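Local atomic coordinates of putative lipoprotein YerB (Bacillus subtilis, PDB entry 2PSB), a protein that is of unknown function but belongs to the DUF3048 family, is probably a membrane-attached lipoprotein, and interacts with PcrA. Residues A[27-33]-A[71-75]; A[38-43]-A[139-143]; A[57-61]-A[86-90]; A[100-104]-A[130-134]. The contacts are given in a common frame with arbitrary orientation. Residues are numbered along the deposited sequence.

Interaction 1: residues A[27-33]-A[71-75]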
loop_
_atom_site.group_PDB
_atom_site.type_symbol
_atom_site.label_atom_id
_atom_site.label_comp_id
_atom_site.label_asym_id
_atom_site.label_seq_id
_atom_site.Cartn_x
_atom_site.Cartn_y
_atom_site.Cartn_z
ATOM N N VAL A 27 -17.580 10.257 6.046
ATOM C CA VAL A 27 -16.462 9.496 5.505
ATOM C C VAL A 27 -16.906 8.744 4.261
ATOM O O VAL A 27 -16.116 8.499 3.354
ATOM C CB VAL A 27 -15.912 8.481 6.529
ATOM C CG1 VAL A 27 -16.920 7.385 6.767
ATOM C CG2 VAL A 27 -14.603 7.898 6.034
ATOM N N THR A 28 -18.186 8.394 4.229
ATOM C CA THR A 28 -18.788 7.672 3.114
ATOM C C THR A 28 -18.551 8.352 1.772
ATOM O O THR A 28 -18.636 7.716 0.719
ATOM C CB THR A 28 -20.313 7.512 3.346
ATOM O OG1 THR A 28 -20.534 6.464 4.299
ATOM C CG2 THR A 28 -21.040 7.200 2.050
ATOM N N GLU A 29 -18.253 9.644 1.802
ATOM C CA GLU A 29 -18.014 10.363 0.564
ATOM C C GLU A 29 -16.585 10.846 0.412
ATOM O O GLU A 29 -16.243 11.462 -0.589
ATOM C CB GLU A 29 -18.980 11.534 0.458
ATOM C CG GLU A 29 -20.402 11.102 0.184
ATOM C CD GLU A 29 -21.397 12.210 0.449
ATOM O OE1 GLU A 29 -21.713 12.459 1.633
ATOM O OE2 GLU A 29 -21.851 12.842 -0.528
ATOM N N ARG A 30 -15.745 10.562 1.401
ATOM C CA ARG A 30 -14.355 10.984 1.335
ATOM C C ARG A 30 -13.590 10.169 0.295
ATOM O O ARG A 30 -13.441 8.951 0.423
ATOM C CB ARG A 30 -13.686 10.849 2.697
ATOM C CG ARG A 30 -12.335 11.524 2.759
ATOM C CD ARG A 30 -11.947 11.805 4.201
ATOM N NE ARG A 30 -11.957 10.583 4.989
ATOM C CZ ARG A 30 -11.899 10.554 6.312
ATOM N NH1 ARG A 30 -11.825 11.690 7.001
ATOM N NH2 ARG A 30 -11.925 9.391 6.948
ATOM N N ARG A 31 -13.126 10.849 -0.745
ATOM C CA ARG A 31 -12.380 10.205 -1.815
ATOM C C ARG A 31 -11.073 9.604 -1.304
ATOM O O ARG A 31 -10.372 10.213 -0.499
ATOM C CB ARG A 31 -12.071 11.221 -2.911
ATOM C CG ARG A 31 -11.410 10.621 -4.117
ATOM C CD ARG A 31 -11.244 11.640 -5.205
ATOM N NE ARG A 31 -10.638 11.054 -6.396
ATOM C CZ ARG A 31 -10.275 11.750 -7.463
ATOM N NH1 ARG A 31 -10.457 13.060 -7.481
ATOM N NH2 ARG A 31 -9.733 11.138 -8.507
ATOM N N PRO A 32 -10.734 8.389 -1.767
ATOM C CA PRO A 32 -9.495 7.736 -1.341
ATOM C C PRO A 32 -8.265 8.544 -1.751
ATOM O O PRO A 32 -8.250 9.183 -2.809
ATOM C CB PRO A 32 -9.549 6.388 -2.067
ATOM C CG PRO A 32 -11.017 6.118 -2.172
ATOM C CD PRO A 32 -11.546 7.474 -2.590
ATOM N N VAL A 33 -7.248 8.520 -0.893
ATOM C CA VAL A 33 -5.975 9.188 -1.151
ATOM C C VAL A 33 -4.910 8.085 -1.089
ATOM O O VAL A 33 -4.746 7.428 -0.060
ATOM C CB VAL A 33 -5.676 10.285 -0.080
ATOM C CG1 VAL A 33 -4.296 10.898 -0.313
ATOM C CG2 VAL A 33 -6.736 11.393 -0.160
ATOM N N PHE A 71 -5.577 5.617 1.964
ATOM C CA PHE A 71 -6.376 6.155 3.063
ATOM C C PHE A 71 -7.774 6.503 2.571
ATOM O O PHE A 71 -7.946 6.991 1.451
ATOM C CB PHE A 71 -5.750 7.432 3.628
ATOM C CG PHE A 71 -4.304 7.304 3.997
ATOM C CD1 PHE A 71 -3.315 7.377 3.020
ATOM C CD2 PHE A 71 -3.929 7.119 5.321
ATOM C CE1 PHE A 71 -1.981 7.278 3.361
ATOM C CE2 PHE A 71 -2.600 7.020 5.676
ATOM C CZ PHE A 71 -1.620 7.096 4.700
ATOM N N GLN A 72 -8.767 6.254 3.417
ATOM C CA GLN A 72 -10.156 6.555 3.094
ATOM C C GLN A 72 -10.954 6.709 4.381
ATOM O O GLN A 72 -11.545 7.760 4.613
ATOM C CB GLN A 72 -10.758 5.447 2.232
ATOM C CG GLN A 72 -12.097 5.781 1.589
ATOM C CD GLN A 72 -13.234 5.928 2.590
ATOM O OE1 GLN A 72 -13.407 5.098 3.485
ATOM N NE2 GLN A 72 -14.032 6.975 2.428
ATOM N N SER A 73 -10.960 5.674 5.223
ATOM C CA SER A 73 -11.716 5.722 6.483
ATOM C C SER A 73 -11.006 6.542 7.543
ATOM O O SER A 73 -11.609 6.933 8.543
ATOM C CB SER A 73 -11.932 4.322 7.050
ATOM O OG SER A 73 -10.791 3.931 7.795
ATOM N N GLN A 74 -9.714 6.764 7.341
ATOM C CA GLN A 74 -8.904 7.529 8.280
ATOM C C GLN A 74 -7.870 8.326 7.518
ATOM O O GLN A 74 -7.062 7.761 6.780
ATOM C CB GLN A 74 -8.163 6.617 9.260
ATOM C CG GLN A 74 -9.020 5.929 10.294
ATOM C CD GLN A 74 -8.173 5.230 11.339
ATOM O OE1 GLN A 74 -7.322 4.401 11.013
ATOM N NE2 GLN A 74 -8.395 5.567 12.604
HETATM N N MSE A 75 -7.889 9.640 7.700
HETATM C CA MSE A 75 -6.934 10.501 7.026
HETATM C C MSE A 75 -5.784 10.770 7.980
HETATM O O MSE A 75 -5.993 10.959 9.174
HETATM C CB MSE A 75 -7.598 11.814 6.606
HETATM C CG MSE A 75 -8.562 11.679 5.443
HETATM SE SE MSE A 75 -7.748 10.914 3.853
HETATM C CE MSE A 75 -9.141 9.690 3.340
#
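R30 and Q72 grip each other's backbone, and this exchange is the heart of the contact. The side-chain amide of Q72 reaches across to the turn at 27-30, where Q72 NE2 donates to V27 O at 2.7 Å and to R30 O at 2.9 Å. In return the R30 guanidinium, a flat group with several donors, straddles one carbonyl: R30 NE and R30 NH2 each lie 2.9 Å from Q72 O and both donate to it. A long side chain with an amide suits the one place and a fork-shaped cation the other: the amide adds a second donor to V27 O, which already accepts from R30 N, and meets R30 O, while the arginine meets Q72 O. M75, a selenomethionine, packs beside this exchange. M75 CG lies over one face of the R30 guanidinium, M75 CE is 3.4 Å from R30 NE and M75 SE 4.2 Å from V33 CG2. Past P32, whose CA makes a CH...O contact of 3.3 Å with F71 O, the loops become a sheet. V33 and F71 form an antiparallel hydrogen-bonded pair, V33 N to F71 O at 2.9 Å and F71 N to V33 O at 2.8 Å. The contact thus sits where strand 33-37 begins and its partner 65-71 ends. Strand 99-102 runs parallel to 33-37, with V101 touching V33, while Y147 of helix 147-157 packs on R30 and M75.

Interaction 2: residues A[38-43]-A[139-143]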
loop_
_atom_site.group_PDB
_atom_site.type_symbol
_atom_site.label_atom_id
_atom_site.label_comp_id
_atom_site.label_asym_id
_atom_site.label_seq_id
_atom_site.Cartn_x
_atom_site.Cartn_y
_atom_site.Cartn_z
ATOM N N ASN A 38 7.984 5.823 0.782
ATOM C CA ASN A 38 9.377 5.381 0.810
ATOM C C ASN A 38 9.560 4.210 1.793
ATOM O O ASN A 38 9.175 4.307 2.959
ATOM C CB ASN A 38 10.231 6.578 1.258
ATOM C CG ASN A 38 11.707 6.460 0.888
ATOM O OD1 ASN A 38 12.435 7.458 0.936
ATOM N ND2 ASN A 38 12.153 5.270 0.524
ATOM N N ASN A 39 10.127 3.098 1.331
ATOM C CA ASN A 39 10.373 1.996 2.252
ATOM C C ASN A 39 11.859 1.636 2.280
ATOM O O ASN A 39 12.244 0.506 2.603
ATOM C CB ASN A 39 9.533 0.766 1.910
ATOM C CG ASN A 39 9.678 -0.336 2.948
ATOM O OD1 ASN A 39 9.620 -0.081 4.156
ATOM N ND2 ASN A 39 9.869 -1.560 2.487
ATOM N N HIS A 40 12.692 2.604 1.922
ATOM C CA HIS A 40 14.130 2.412 1.962
ATOM C C HIS A 40 14.447 2.418 3.448
ATOM O O HIS A 40 13.857 3.185 4.202
ATOM C CB HIS A 40 14.855 3.564 1.264
ATOM C CG HIS A 40 16.349 3.479 1.350
ATOM N ND1 HIS A 40 17.048 3.746 2.509
ATOM C CD2 HIS A 40 17.276 3.136 0.424
ATOM C CE1 HIS A 40 18.339 3.576 2.294
ATOM N NE2 HIS A 40 18.505 3.204 1.037
ATOM N N PRO A 41 15.385 1.562 3.892
ATOM C CA PRO A 41 15.752 1.491 5.312
ATOM C C PRO A 41 15.806 2.838 6.044
ATOM O O PRO A 41 15.311 2.956 7.165
ATOM C CB PRO A 41 17.101 0.787 5.276
ATOM C CG PRO A 41 16.930 -0.183 4.130
ATOM C CD PRO A 41 16.239 0.673 3.079
ATOM N N LYS A 42 16.395 3.846 5.406
ATOM C CA LYS A 42 16.517 5.175 6.009
ATOM C C LYS A 42 15.210 5.949 6.163
ATOM O O LYS A 42 15.176 6.987 6.822
ATOM C CB LYS A 42 17.507 6.032 5.205
ATOM C CG LYS A 42 18.983 5.869 5.596
ATOM C CD LYS A 42 19.205 6.236 7.061
ATOM C CE LYS A 42 20.676 6.163 7.469
ATOM N NZ LYS A 42 21.467 7.320 6.959
ATOM N N ALA A 43 14.134 5.442 5.572
ATOM C CA ALA A 43 12.841 6.118 5.642
ATOM C C ALA A 43 11.960 5.608 6.784
ATOM O O ALA A 43 10.873 6.135 7.025
ATOM C CB ALA A 43 12.102 5.954 4.314
ATOM N N PRO A 139 17.864 14.253 2.189
ATOM C CA PRO A 139 17.220 13.860 0.934
ATOM C C PRO A 139 17.809 12.537 0.469
ATOM O O PRO A 139 18.978 12.249 0.728
ATOM C CB PRO A 139 17.569 15.011 -0.019
ATOM C CG PRO A 139 17.729 16.168 0.880
ATOM C CD PRO A 139 18.498 15.573 2.052
ATOM N N PRO A 140 17.017 11.723 -0.240
ATOM C CA PRO A 140 15.624 11.983 -0.611
ATOM C C PRO A 140 14.648 11.172 0.225
ATOM O O PRO A 140 13.653 10.680 -0.290
ATOM C CB PRO A 140 15.598 11.584 -2.070
ATOM C CG PRO A 140 16.455 10.355 -2.071
ATOM C CD PRO A 140 17.618 10.721 -1.141
ATOM N N HIS A 141 14.944 11.039 1.517
ATOM C CA HIS A 141 14.106 10.280 2.446
ATOM C C HIS A 141 13.515 11.239 3.479
ATOM O O HIS A 141 13.054 10.819 4.547
ATOM C CB HIS A 141 14.947 9.218 3.171
ATOM C CG HIS A 141 15.706 8.308 2.254
ATOM N ND1 HIS A 141 15.090 7.538 1.292
ATOM C CD2 HIS A 141 17.032 8.051 2.146
ATOM C CE1 HIS A 141 16.000 6.849 0.627
ATOM N NE2 HIS A 141 17.188 7.142 1.126
ATOM N N ASN A 142 13.529 12.529 3.163
ATOM C CA ASN A 142 13.021 13.525 4.097
ATOM C C ASN A 142 11.832 14.325 3.557
ATOM O O ASN A 142 11.508 15.384 4.075
ATOM C CB ASN A 142 14.164 14.468 4.491
ATOM C CG ASN A 142 14.571 15.413 3.361
ATOM O OD1 ASN A 142 14.518 15.066 2.175
ATOM N ND2 ASN A 142 14.998 16.610 3.735
ATOM N N SER A 143 11.173 13.789 2.538
ATOM C CA SER A 143 10.042 14.460 1.903
ATOM C C SER A 143 8.645 14.036 2.398
ATOM O O SER A 143 8.217 12.897 2.194
ATOM C CB SER A 143 10.156 14.256 0.388
ATOM O OG SER A 143 9.014 14.750 -0.276
#
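H141 lays its imidazole over that of H40 in an offset stack, the ring centroids 4.3 Å apart and the planes inclined by 25°. The overlap is partial: H141 CE1 sits over one face of the H40 ring, 3.5 Å from H40 CG. Histidine suits both positions, since a flat ring can stack while its nitrogens remain available for polar contacts around its edge. H40 uses this directly, for H40 ND1 accepts a 3.0 Å hydrogen bond from K42 N, which fixes the ring against its own backbone just where the chain turns into the short 3-10 segment 41-43. There A43 N bonds to H40 O at 2.7 Å. The turn also brings K42 alongside H141, so that K42 CB lies 3.7 Å from H141 CD2, whereas the charged end of the lysine leads away. A43 CB, a small methyl group, lies 4.5 Å from H141 CB, so the backbones can come close, with the A43 and H141 CA atoms 5.4 Å apart. The N38 side-chain amide borders the H141 ring at its edge, near ND1. On the other segment, the peptide bond before P140 is cis, so the chain bends sharply just ahead of H141. What results is an aromatic stack between two irregular connections: the loop that follows strand 33-37 of the large mixed sheet, and the loop joining the antiparallel strands 132-133 and 143-146 of the small three-stranded sheet.

Interaction 3: residues A[57-61]-A[86-90]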
loop_
_atom_site.group_PDB
_atom_site.type_symbol
_atom_site.label_atom_id
_atom_site.label_comp_id
_atom_site.label_asym_id
_atom_site.label_seq_id
_atom_site.Cartn_x
_atom_site.Cartn_y
_atom_site.Cartn_z
ATOM N N GLU A 57 2.883 -3.309 -0.753
ATOM C CA GLU A 57 4.331 -3.305 -0.853
ATOM C C GLU A 57 4.743 -4.056 -2.106
ATOM O O GLU A 57 4.190 -5.108 -2.419
ATOM C CB GLU A 57 4.942 -3.959 0.399
ATOM C CG GLU A 57 6.466 -4.092 0.396
ATOM C CD GLU A 57 7.004 -4.681 1.698
ATOM O OE1 GLU A 57 8.220 -4.543 1.941
ATOM O OE2 GLU A 57 6.220 -5.283 2.476
ATOM N N ALA A 58 5.710 -3.505 -2.825
ATOM C CA ALA A 58 6.201 -4.136 -4.045
ATOM C C ALA A 58 7.601 -3.631 -4.337
ATOM O O ALA A 58 8.007 -2.571 -3.837
ATOM C CB ALA A 58 5.265 -3.832 -5.240
ATOM N N LEU A 59 8.347 -4.398 -5.129
ATOM C CA LEU A 59 9.710 -4.015 -5.480
ATOM C C LEU A 59 9.667 -2.765 -6.323
ATOM O O LEU A 59 8.823 -2.631 -7.199
ATOM C CB LEU A 59 10.423 -5.126 -6.269
ATOM C CG LEU A 59 10.899 -6.354 -5.479
ATOM C CD1 LEU A 59 11.398 -7.420 -6.427
ATOM C CD2 LEU A 59 11.994 -5.946 -4.519
ATOM N N ALA A 60 10.584 -1.848 -6.047
ATOM C CA ALA A 60 10.677 -0.602 -6.791
ATOM C C ALA A 60 12.121 -0.411 -7.264
ATOM O O ALA A 60 12.482 -0.807 -8.375
ATOM C CB ALA A 60 10.243 0.565 -5.910
ATOM N N GLU A 61 12.942 0.178 -6.400
ATOM C CA GLU A 61 14.351 0.449 -6.697
ATOM C C GLU A 61 15.248 -0.742 -6.322
ATOM O O GLU A 61 15.442 -1.037 -5.144
ATOM C CB GLU A 61 14.790 1.697 -5.917
ATOM C CG GLU A 61 16.110 2.336 -6.345
ATOM C CD GLU A 61 15.998 3.166 -7.618
ATOM O OE1 GLU A 61 16.894 4.005 -7.849
ATOM O OE2 GLU A 61 15.031 2.978 -8.389
ATOM N N ARG A 86 5.563 4.572 -9.727
ATOM C CA ARG A 86 5.842 3.508 -10.683
ATOM C C ARG A 86 4.526 3.156 -11.344
ATOM O O ARG A 86 3.472 3.368 -10.755
ATOM C CB ARG A 86 6.435 2.287 -9.967
ATOM C CG ARG A 86 7.851 2.504 -9.462
ATOM C CD ARG A 86 8.802 2.730 -10.628
ATOM N NE ARG A 86 9.747 3.813 -10.363
ATOM C CZ ARG A 86 10.767 3.727 -9.516
ATOM N NH1 ARG A 86 10.984 2.603 -8.845
ATOM N NH2 ARG A 86 11.560 4.771 -9.334
ATOM N N GLU A 87 4.581 2.637 -12.568
ATOM C CA GLU A 87 3.372 2.272 -13.283
ATOM C C GLU A 87 2.429 1.420 -12.455
ATOM O O GLU A 87 1.265 1.782 -12.285
ATOM C CB GLU A 87 3.703 1.537 -14.587
ATOM C CG GLU A 87 4.140 2.452 -15.710
ATOM C CD GLU A 87 5.620 2.359 -16.008
ATOM O OE1 GLU A 87 6.432 2.426 -15.056
ATOM O OE2 GLU A 87 5.969 2.234 -17.203
ATOM N N TYR A 88 2.923 0.295 -11.941
ATOM C CA TYR A 88 2.083 -0.582 -11.141
ATOM C C TYR A 88 1.398 0.137 -9.978
ATOM O O TYR A 88 0.311 -0.258 -9.571
ATOM C CB TYR A 88 2.857 -1.815 -10.635
ATOM C CG TYR A 88 4.308 -1.594 -10.282
ATOM C CD1 TYR A 88 5.306 -1.673 -11.262
ATOM C CD2 TYR A 88 4.693 -1.348 -8.971
ATOM C CE1 TYR A 88 6.647 -1.522 -10.936
ATOM C CE2 TYR A 88 6.036 -1.192 -8.635
ATOM C CZ TYR A 88 7.008 -1.285 -9.624
ATOM O OH TYR A 88 8.345 -1.159 -9.307
ATOM N N PHE A 89 2.016 1.186 -9.445
ATOM C CA PHE A 89 1.383 1.927 -8.354
ATOM C C PHE A 89 0.234 2.802 -8.872
ATOM O O PHE A 89 -0.795 2.959 -8.213
ATOM C CB PHE A 89 2.416 2.785 -7.606
ATOM C CG PHE A 89 3.307 1.990 -6.693
ATOM C CD1 PHE A 89 2.757 1.138 -5.738
ATOM C CD2 PHE A 89 4.696 2.089 -6.782
ATOM C CE1 PHE A 89 3.571 0.391 -4.883
ATOM C CE2 PHE A 89 5.521 1.352 -5.938
ATOM C CZ PHE A 89 4.955 0.499 -4.982
ATOM N N VAL A 90 0.404 3.372 -10.057
ATOM C CA VAL A 90 -0.650 4.196 -10.636
ATOM C C VAL A 90 -1.859 3.295 -10.844
ATOM O O VAL A 90 -2.986 3.650 -10.504
ATOM C CB VAL A 90 -0.229 4.789 -12.000
ATOM C CG1 VAL A 90 -1.405 5.520 -12.629
ATOM C CG2 VAL A 90 0.941 5.733 -11.819
#
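This is a helix-on-sheet contact: the first turn of helix 87-94 packs against the end of strand 54-59 and the bulge beyond it. A58 turns its methyl group toward the helix, where a small side chain lets two rings approach, with A58 CB 4.4 Å from Y88 CE2 and 4.3 Å from F89 CZ. F89 also rests on L68 of the adjacent strand 65-71. L59 points the other way, yet its carbonyl is used: Y88 OH donates a weak hydrogen bond to L59 O at 2.6 Å. Just past the strand, a classic beta bulge sets both A60 and E61 opposite I64. Here R86, at the N-cap position of the helix, brings NH1 to 3.6 Å from A60 CB. R86 NH2 stays 4.0 Å from E61 OE2, beyond a salt bridge. The chemistry is therefore graded: apolar contacts and a weak tyrosine bond to a main-chain oxygen lie in the buried part, while the opposite charges near the exposed E61 attract only loosely.

Interaction 4: residues A[100-104]-A[130-134]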
loop_
_atom_site.group_PDB
_atom_site.type_symbol
_atom_site.label_atom_id
_atom_site.label_comp_id
_atom_site.label_asym_id
_atom_site.label_seq_id
_atom_site.Cartn_x
_atom_site.Cartn_y
_atom_site.Cartn_z
ATOM N N PHE A 100 -3.718 10.447 -6.444
ATOM C CA PHE A 100 -2.384 9.865 -6.422
ATOM C C PHE A 100 -1.304 10.837 -5.962
ATOM O O PHE A 100 -0.965 11.785 -6.665
ATOM C CB PHE A 100 -2.051 9.353 -7.821
ATOM C CG PHE A 100 -0.851 8.461 -7.874
ATOM C CD1 PHE A 100 -0.864 7.215 -7.241
ATOM C CD2 PHE A 100 0.278 8.840 -8.589
ATOM C CE1 PHE A 100 0.235 6.351 -7.323
ATOM C CE2 PHE A 100 1.392 7.976 -8.680
ATOM C CZ PHE A 100 1.365 6.731 -8.046
ATOM N N VAL A 101 -0.757 10.589 -4.777
ATOM C CA VAL A 101 0.277 11.451 -4.239
ATOM C C VAL A 101 1.626 10.752 -4.342
ATOM O O VAL A 101 1.743 9.565 -4.020
ATOM C CB VAL A 101 -0.020 11.809 -2.779
ATOM C CG1 VAL A 101 1.010 12.821 -2.264
ATOM C CG2 VAL A 101 -1.420 12.376 -2.679
ATOM N N HIS A 102 2.632 11.485 -4.807
ATOM C CA HIS A 102 3.966 10.926 -4.971
ATOM C C HIS A 102 5.038 12.002 -5.025
ATOM O O HIS A 102 4.797 13.160 -4.682
ATOM C CB HIS A 102 4.033 10.099 -6.255
ATOM C CG HIS A 102 3.773 10.897 -7.493
ATOM N ND1 HIS A 102 2.590 11.569 -7.707
ATOM C CD2 HIS A 102 4.546 11.141 -8.575
ATOM C CE1 HIS A 102 2.644 12.194 -8.870
ATOM N NE2 HIS A 102 3.820 11.951 -9.417
ATOM N N HIS A 103 6.228 11.611 -5.463
ATOM C CA HIS A 103 7.331 12.546 -5.568
ATOM C C HIS A 103 8.378 11.978 -6.511
ATOM O O HIS A 103 9.239 11.183 -6.112
ATOM C CB HIS A 103 7.940 12.808 -4.193
ATOM C CG HIS A 103 8.757 14.063 -4.129
ATOM N ND1 HIS A 103 9.158 14.631 -2.941
ATOM C CD2 HIS A 103 9.224 14.875 -5.110
ATOM C CE1 HIS A 103 9.829 15.741 -3.189
ATOM N NE2 HIS A 103 9.883 15.912 -4.498
ATOM N N GLY A 104 8.297 12.407 -7.767
ATOM C CA GLY A 104 9.207 11.919 -8.781
ATOM C C GLY A 104 8.498 10.775 -9.469
ATOM O O GLY A 104 7.383 10.414 -9.083
ATOM N N LEU A 130 3.341 22.676 -0.299
ATOM C CA LEU A 130 2.448 21.616 0.155
ATOM C C LEU A 130 3.214 20.338 0.527
ATOM O O LEU A 130 2.669 19.440 1.162
ATOM C CB LEU A 130 1.388 21.357 -0.916
ATOM C CG LEU A 130 0.645 22.645 -1.303
ATOM C CD1 LEU A 130 -0.508 22.319 -2.218
ATOM C CD2 LEU A 130 0.120 23.351 -0.053
ATOM N N PHE A 131 4.485 20.286 0.130
ATOM C CA PHE A 131 5.399 19.193 0.448
ATOM C C PHE A 131 6.526 19.862 1.249
ATOM O O PHE A 131 6.991 20.943 0.877
ATOM C CB PHE A 131 6.012 18.598 -0.825
ATOM C CG PHE A 131 5.313 17.369 -1.343
ATOM C CD1 PHE A 131 4.050 17.454 -1.931
ATOM C CD2 PHE A 131 5.939 16.124 -1.276
ATOM C CE1 PHE A 131 3.424 16.317 -2.446
ATOM C CE2 PHE A 131 5.318 14.984 -1.790
ATOM C CZ PHE A 131 4.061 15.083 -2.375
ATOM N N TRP A 132 6.963 19.249 2.344
ATOM C CA TRP A 132 8.047 19.837 3.120
ATOM C C TRP A 132 9.204 18.864 3.307
ATOM O O TRP A 132 9.076 17.665 3.022
ATOM C CB TRP A 132 7.537 20.338 4.480
ATOM C CG TRP A 132 7.201 19.268 5.484
ATOM C CD1 TRP A 132 8.058 18.650 6.356
ATOM C CD2 TRP A 132 5.894 18.780 5.798
ATOM N NE1 TRP A 132 7.361 17.819 7.200
ATOM C CE2 TRP A 132 6.031 17.875 6.874
ATOM C CE3 TRP A 132 4.621 19.012 5.265
ATOM C CZ2 TRP A 132 4.937 17.215 7.439
ATOM C CZ3 TRP A 132 3.539 18.360 5.820
ATOM C CH2 TRP A 132 3.703 17.465 6.895
ATOM N N ARG A 133 10.333 19.401 3.766
ATOM C CA ARG A 133 11.552 18.627 3.998
ATOM C C ARG A 133 11.850 18.496 5.489
ATOM O O ARG A 133 12.030 19.490 6.184
ATOM C CB ARG A 133 12.743 19.301 3.308
ATOM C CG ARG A 133 13.194 18.686 1.981
ATOM C CD ARG A 133 12.038 18.456 1.058
ATOM N NE ARG A 133 12.391 18.299 -0.357
ATOM C CZ ARG A 133 13.085 17.290 -0.876
ATOM N NH1 ARG A 133 13.547 16.305 -0.109
ATOM N NH2 ARG A 133 13.274 17.249 -2.187
ATOM N N ALA A 134 11.909 17.266 5.972
ATOM C CA ALA A 134 12.201 17.011 7.376
ATOM C C ALA A 134 13.682 17.290 7.670
ATOM O O ALA A 134 14.558 16.955 6.866
ATOM C CB ALA A 134 11.858 15.569 7.711
#
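F131 drives its ring into the end of strand 99-102, and the neighbouring side chains lie around it. Its chi1 of -96° lies between the usual wells and carries the ring toward V101 and H103. V101, in the t rotamer, presents CG1 at 3.8 Å from F131 CZ, and H102 O lies just 3.1 Å from the same CZ. The CA-to-CB bond of H102 points away from segment 130-134, as expected from strand alternation. H103 is also t, and its imidazole offers a face to the edge of F131 in a T-shaped pair, centroids 5.3 Å apart and planes at 72°; ND1 of H103 hydrogen-bonds S143 OG. R133 folds back with chi2 p, so H103 CE1 lies over its guanidinium, 3.9 Å from R133 NH2, while R133 NE is held by a salt bridge to D127. Glycine suits position 104, whose phi of 95° and psi of 178° would crowd a side chain. F131 also touches M121 of strand 120-122. Such packing, with an edge-to-face aromatic pair, joins the large mixed sheet, at strand 99-102, to the small antiparallel sheet, at 132-133.

From the N terminus, the chain passes 27-33, 38-43 and 57-61 before 71-75 closes the first loop, interaction 1, at the start of strand 33-37. Interaction 3 closes next, when 86-90 returns to 57-61; it crosses interaction 1. Interaction 4 follows in series, from 100-104 to 130-134, and 139-143 finally closes interaction 2, a long loop that crosses interaction 1 and encloses both interactions 3 and 4. V33 packs on V101, joining interactions 1 and 4 within the large sheet, and F100 meets F89 and V90 of the helix in interaction 3. S143 with H103 and F131, and N142 with R133 and A134, tie interaction 2 to interaction 4 and to the small sheet.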